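Local coordinates for protein VMB-1 (Vibrio alginolyticus, PDB 6JV4) that probably hydrolyses the amide bond of beta-lactam antibiotics as a zinc-dependent subclass B1 metallo-beta-lactamase, at residues K15-N20 with L200-H205; L41-G46 with V151-E156. All blocks are in the same frame, centred on the assembly; numbering follows the deposited sequence.

Interaction 1: residues K15-N20 with L200-H205. With ZN (zinc ion), chain F.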
# COMPACT_ATOMS: atom_id res chain seq x y z
N LYS A 15 10.11 0.08 10.84
CA LYS A 15 11.18 -0.93 10.67
C LYS A 15 11.99 -0.48 9.47
O LYS A 15 11.40 -0.16 8.44
CB LYS A 15 10.64 -2.36 10.49
CG LYS A 15 10.00 -2.92 11.76
CD LYS A 15 9.02 -4.06 11.54
CE LYS A 15 9.47 -5.45 11.92
NZ LYS A 15 8.26 -6.32 12.03
N LYS A 16 13.30 -0.48 9.60
CA LYS A 16 14.17 -0.16 8.44
C LYS A 16 14.31 -1.39 7.55
O LYS A 16 14.63 -2.48 8.07
CB LYS A 16 15.51 0.31 8.98
CG LYS A 16 16.45 0.75 7.89
CD LYS A 16 17.83 1.12 8.43
CE LYS A 16 18.55 2.06 7.51
NZ LYS A 16 19.99 2.10 7.86
N LEU A 17 14.02 -1.25 6.26
CA LEU A 17 14.12 -2.37 5.27
C LEU A 17 15.43 -2.14 4.50
O LEU A 17 16.08 -3.11 4.14
CB LEU A 17 12.92 -2.43 4.31
CG LEU A 17 11.55 -2.64 4.96
CD1 LEU A 17 10.46 -2.80 3.89
CD2 LEU A 17 11.53 -3.85 5.87
N SER A 18 15.80 -0.89 4.29
CA SER A 18 17.09 -0.53 3.64
C SER A 18 17.40 0.91 4.00
O SER A 18 16.57 1.54 4.64
CB SER A 18 17.01 -0.76 2.14
OG SER A 18 16.19 0.23 1.52
N ASP A 19 18.56 1.44 3.61
CA ASP A 19 18.93 2.83 3.95
C ASP A 19 17.87 3.81 3.48
O ASP A 19 17.71 4.84 4.11
CB ASP A 19 20.26 3.22 3.29
CG ASP A 19 21.43 2.64 4.03
OD1 ASP A 19 21.28 2.33 5.24
OD2 ASP A 19 22.46 2.43 3.39
N ASN A 20 17.18 3.50 2.39
CA ASN A 20 16.23 4.47 1.77
C ASN A 20 14.77 4.04 2.01
O ASN A 20 13.91 4.71 1.47
CB ASN A 20 16.54 4.63 0.29
CG ASN A 20 17.92 5.24 0.10
OD1 ASN A 20 18.22 6.26 0.70
ND2 ASN A 20 18.76 4.59 -0.69
N LEU A 200 11.64 -8.83 -1.81
CA LEU A 200 10.82 -8.65 -0.60
C LEU A 200 9.46 -8.20 -1.11
O LEU A 200 9.44 -7.37 -2.00
CB LEU A 200 11.44 -7.56 0.27
CG LEU A 200 10.84 -7.36 1.66
CD1 LEU A 200 11.01 -8.59 2.52
CD2 LEU A 200 11.52 -6.17 2.31
N VAL A 201 8.43 -8.84 -0.63
CA VAL A 201 7.04 -8.47 -0.94
C VAL A 201 6.37 -8.04 0.38
O VAL A 201 6.47 -8.78 1.39
CB VAL A 201 6.30 -9.64 -1.59
CG1 VAL A 201 4.83 -9.27 -1.81
CG2 VAL A 201 6.97 -10.07 -2.88
N VAL A 202 5.88 -6.81 0.40
CA VAL A 202 5.22 -6.27 1.61
C VAL A 202 3.72 -6.39 1.41
O VAL A 202 3.17 -5.70 0.54
CB VAL A 202 5.65 -4.81 1.86
CG1 VAL A 202 4.96 -4.27 3.09
CG2 VAL A 202 7.16 -4.67 1.97
N PRO A 203 3.03 -7.25 2.19
CA PRO A 203 1.58 -7.31 2.15
C PRO A 203 1.01 -6.16 2.96
O PRO A 203 1.66 -5.58 3.81
CB PRO A 203 1.27 -8.66 2.74
CG PRO A 203 2.32 -8.78 3.85
CD PRO A 203 3.56 -8.15 3.24
N GLY A 204 -0.25 -5.82 2.64
CA GLY A 204 -0.97 -4.77 3.37
C GLY A 204 -1.13 -5.09 4.84
O GLY A 204 -1.15 -4.13 5.66
N HIS A 205 -1.32 -6.35 5.17
CA HIS A 205 -1.42 -6.85 6.56
C HIS A 205 -0.48 -8.02 6.76
O HIS A 205 -0.29 -8.80 5.82
CB HIS A 205 -2.87 -7.29 6.90
CG HIS A 205 -3.86 -6.24 6.57
ND1 HIS A 205 -3.94 -5.07 7.28
CD2 HIS A 205 -4.77 -6.11 5.58
CE1 HIS A 205 -4.83 -4.27 6.74
NE2 HIS A 205 -5.33 -4.86 5.72
ZN ZN F . -6.40 -3.83 4.21
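With its CG anti to the carbonyl carbon (chi1 -60°), L17 sends CD1 to meet L200, whose own CG lies anti to the backbone N (chi1 -172°) and carries CD2 out from the strand. The two methyls touch at 3.9 Å, L17 CD1 to L200 CD2, and the side chains cross at about a right angle, the branch of each leucine that continues its extended chain doing the touching. V202, two residues further along strand 200-203 and on the same face, adds a looser touch, its CG2 lying 4.3 Å from L17 CD1.

The contact joins the two sheets of the metallo-beta-lactamase alpha-beta/beta-alpha sandwich near their margins, strand 13-16 being outermost in one and strand 200-203 in the other. L17 lies at a sharp change in the direction of the chain, and with S18 it faces V21 in a classic beta bulge. K16 NZ and D19 OD1 form a salt bridge of 2.9 Å across the turn. F160 packs on V202.

Past P203 and G204 the same segment delivers H205, whose NE2 binds a zinc ion at 2.1 Å alongside D86 and C163; its ND1 is hydrogen-bonded to the carbonyl oxygen of G37. Between 15-20 and 200-205 the contact is made by methyl groups alone, which implies cohesion by close packing rather than by directional bonds, with zinc binding left to H205 in the loop after strand 200-203.

Interaction 2: residues L41-G46 with V151-E156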
# COMPACT_ATOMS: atom_id res chain seq x y z
N LEU A 41 4.98 2.19 3.45
CA LEU A 41 6.42 2.48 3.34
C LEU A 41 6.67 3.98 3.45
O LEU A 41 5.82 4.80 3.10
CB LEU A 41 7.02 1.91 2.06
CG LEU A 41 6.86 0.40 1.83
CD1 LEU A 41 7.51 0.05 0.51
CD2 LEU A 41 7.51 -0.42 2.94
N VAL A 42 7.90 4.28 3.81
CA VAL A 42 8.50 5.62 3.60
C VAL A 42 9.72 5.41 2.71
O VAL A 42 10.55 4.54 3.06
CB VAL A 42 8.89 6.31 4.90
CG1 VAL A 42 9.61 7.60 4.61
CG2 VAL A 42 7.70 6.57 5.81
N VAL A 43 9.74 6.09 1.59
CA VAL A 43 10.85 6.00 0.61
C VAL A 43 11.58 7.33 0.64
O VAL A 43 10.95 8.41 0.45
CB VAL A 43 10.37 5.59 -0.78
CG1 VAL A 43 11.53 5.48 -1.77
CG2 VAL A 43 9.62 4.27 -0.72
N ILE A 44 12.90 7.23 0.81
CA ILE A 44 13.79 8.42 0.93
C ILE A 44 14.58 8.52 -0.36
O ILE A 44 15.19 7.51 -0.77
CB ILE A 44 14.70 8.30 2.16
CG1 ILE A 44 13.90 8.19 3.45
CG2 ILE A 44 15.71 9.47 2.22
CD1 ILE A 44 14.71 7.69 4.60
N ASN A 45 14.56 9.72 -0.95
CA ASN A 45 15.25 10.10 -2.20
C ASN A 45 15.99 11.42 -1.94
O ASN A 45 15.36 12.48 -2.01
CB ASN A 45 14.27 10.18 -3.37
CG ASN A 45 14.93 10.44 -4.70
OD1 ASN A 45 15.99 9.88 -4.95
ND2 ASN A 45 14.34 11.24 -5.57
N GLY A 46 17.28 11.32 -1.61
CA GLY A 46 18.13 12.45 -1.17
C GLY A 46 17.57 13.02 0.10
O GLY A 46 17.58 12.28 1.11
N VAL A 151 3.33 -1.08 -5.86
CA VAL A 151 4.42 -0.10 -6.06
C VAL A 151 5.73 -0.87 -6.01
O VAL A 151 5.96 -1.58 -5.03
CB VAL A 151 4.38 1.03 -5.04
CG1 VAL A 151 5.44 2.08 -5.40
CG2 VAL A 151 2.99 1.65 -4.97
N TRP A 152 6.53 -0.73 -7.05
CA TRP A 152 7.83 -1.39 -7.21
C TRP A 152 8.98 -0.45 -6.94
O TRP A 152 8.93 0.65 -7.45
CB TRP A 152 7.93 -1.92 -8.64
CG TRP A 152 9.22 -2.57 -9.04
CD1 TRP A 152 9.98 -2.19 -10.11
CD2 TRP A 152 9.85 -3.76 -8.52
NE1 TRP A 152 11.04 -3.04 -10.28
CE2 TRP A 152 11.00 -4.01 -9.30
CE3 TRP A 152 9.57 -4.66 -7.48
CZ2 TRP A 152 11.80 -5.14 -9.13
CZ3 TRP A 152 10.39 -5.74 -7.26
CH2 TRP A 152 11.50 -5.99 -8.09
N LEU A 153 9.94 -0.88 -6.13
CA LEU A 153 11.14 -0.08 -5.80
C LEU A 153 12.30 -0.81 -6.48
O LEU A 153 12.81 -1.79 -5.95
CB LEU A 153 11.31 -0.02 -4.29
CG LEU A 153 10.11 0.50 -3.50
CD1 LEU A 153 10.44 0.62 -2.01
CD2 LEU A 153 9.59 1.78 -4.05
N PRO A 154 12.65 -0.42 -7.73
CA PRO A 154 13.58 -1.20 -8.53
C PRO A 154 14.98 -1.28 -7.91
O PRO A 154 15.66 -2.29 -8.14
CB PRO A 154 13.56 -0.44 -9.89
CG PRO A 154 13.12 0.96 -9.56
CD PRO A 154 12.06 0.68 -8.50
N ASN A 155 15.42 -0.24 -7.19
CA ASN A 155 16.80 -0.26 -6.63
C ASN A 155 16.94 -1.37 -5.59
O ASN A 155 18.03 -1.99 -5.54
CB ASN A 155 17.23 1.11 -6.11
CG ASN A 155 17.18 2.13 -7.23
OD1 ASN A 155 17.74 1.87 -8.29
ND2 ASN A 155 16.52 3.24 -7.03
N GLU A 156 15.93 -1.60 -4.75
CA GLU A 156 15.99 -2.58 -3.64
C GLU A 156 15.26 -3.89 -3.95
O GLU A 156 15.32 -4.83 -3.11
CB GLU A 156 15.30 -1.95 -2.43
CG GLU A 156 15.95 -0.68 -1.96
CD GLU A 156 15.65 0.64 -2.64
OE1 GLU A 156 14.78 0.69 -3.54
OE2 GLU A 156 16.37 1.61 -2.31
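L153 meets two residues of strand 36-45 with its branched end. Its CD1 comes tip to tip with L41, 3.9 Å from L41 CD1, and also rests 4.0 Å from V43 CG2. The second methyl joins in on the valine alone, L153 CD2 lying 4.2 Å from V43 CG2, so the two branches of the leucine share one methyl of V43 as the side chains run alongside each other with their ends pointing opposite ways. V43 holds CG2 anti to its carbonyl carbon, and L153 places CG likewise (chi1 -55°), which carries its forked end in between the two strands.

All three residues are buried, and the alternation of the strand explains the pairing: L41 and V43 point to the same face, with V42 between them turned the other way. That face is the inner one of the alpha-beta/beta-alpha sandwich of metallo-beta-lactamases, where strand 36-45 of the seven-stranded sheet packs on strand 150-153 of the five-stranded sheet. The backbones stay well apart, with the CA atoms of V43 and L153 8.8 Å from each other.

Further out, I52 of strand 48-52 touches both L41 and V43, F160 packs on L41, and V21 and I158 pack on L153. Strand 150-153 ends at L153, after which the chain turns through P154 and N155; a weak backbone bond of 3.3 Å from E156 N to L153 O spans this turn, and N155 ND2 is hydrogen-bonded to the carbonyl oxygen of G133.

Interactions 1 and 2 are neighbouring pieces of one interface between the two sheets, their centres about 10 Å apart. L41 joins them directly: its CD2 packs 3.9 Å from L17 CD1, while its other methyl serves interaction 2. The backbones meet as well, in a probable hydrogen bond of 2.8 Å between N20 O and I44 N, and S18 OG packs 3.6 Å from E156 CG. Their relation to the dinuclear zinc site differs. Segment 200-205 of interaction 1 runs into it through H205, although the side chain of V202 is still about 10 Å from that of C163, whereas none of the zinc ligands belongs to interaction 2.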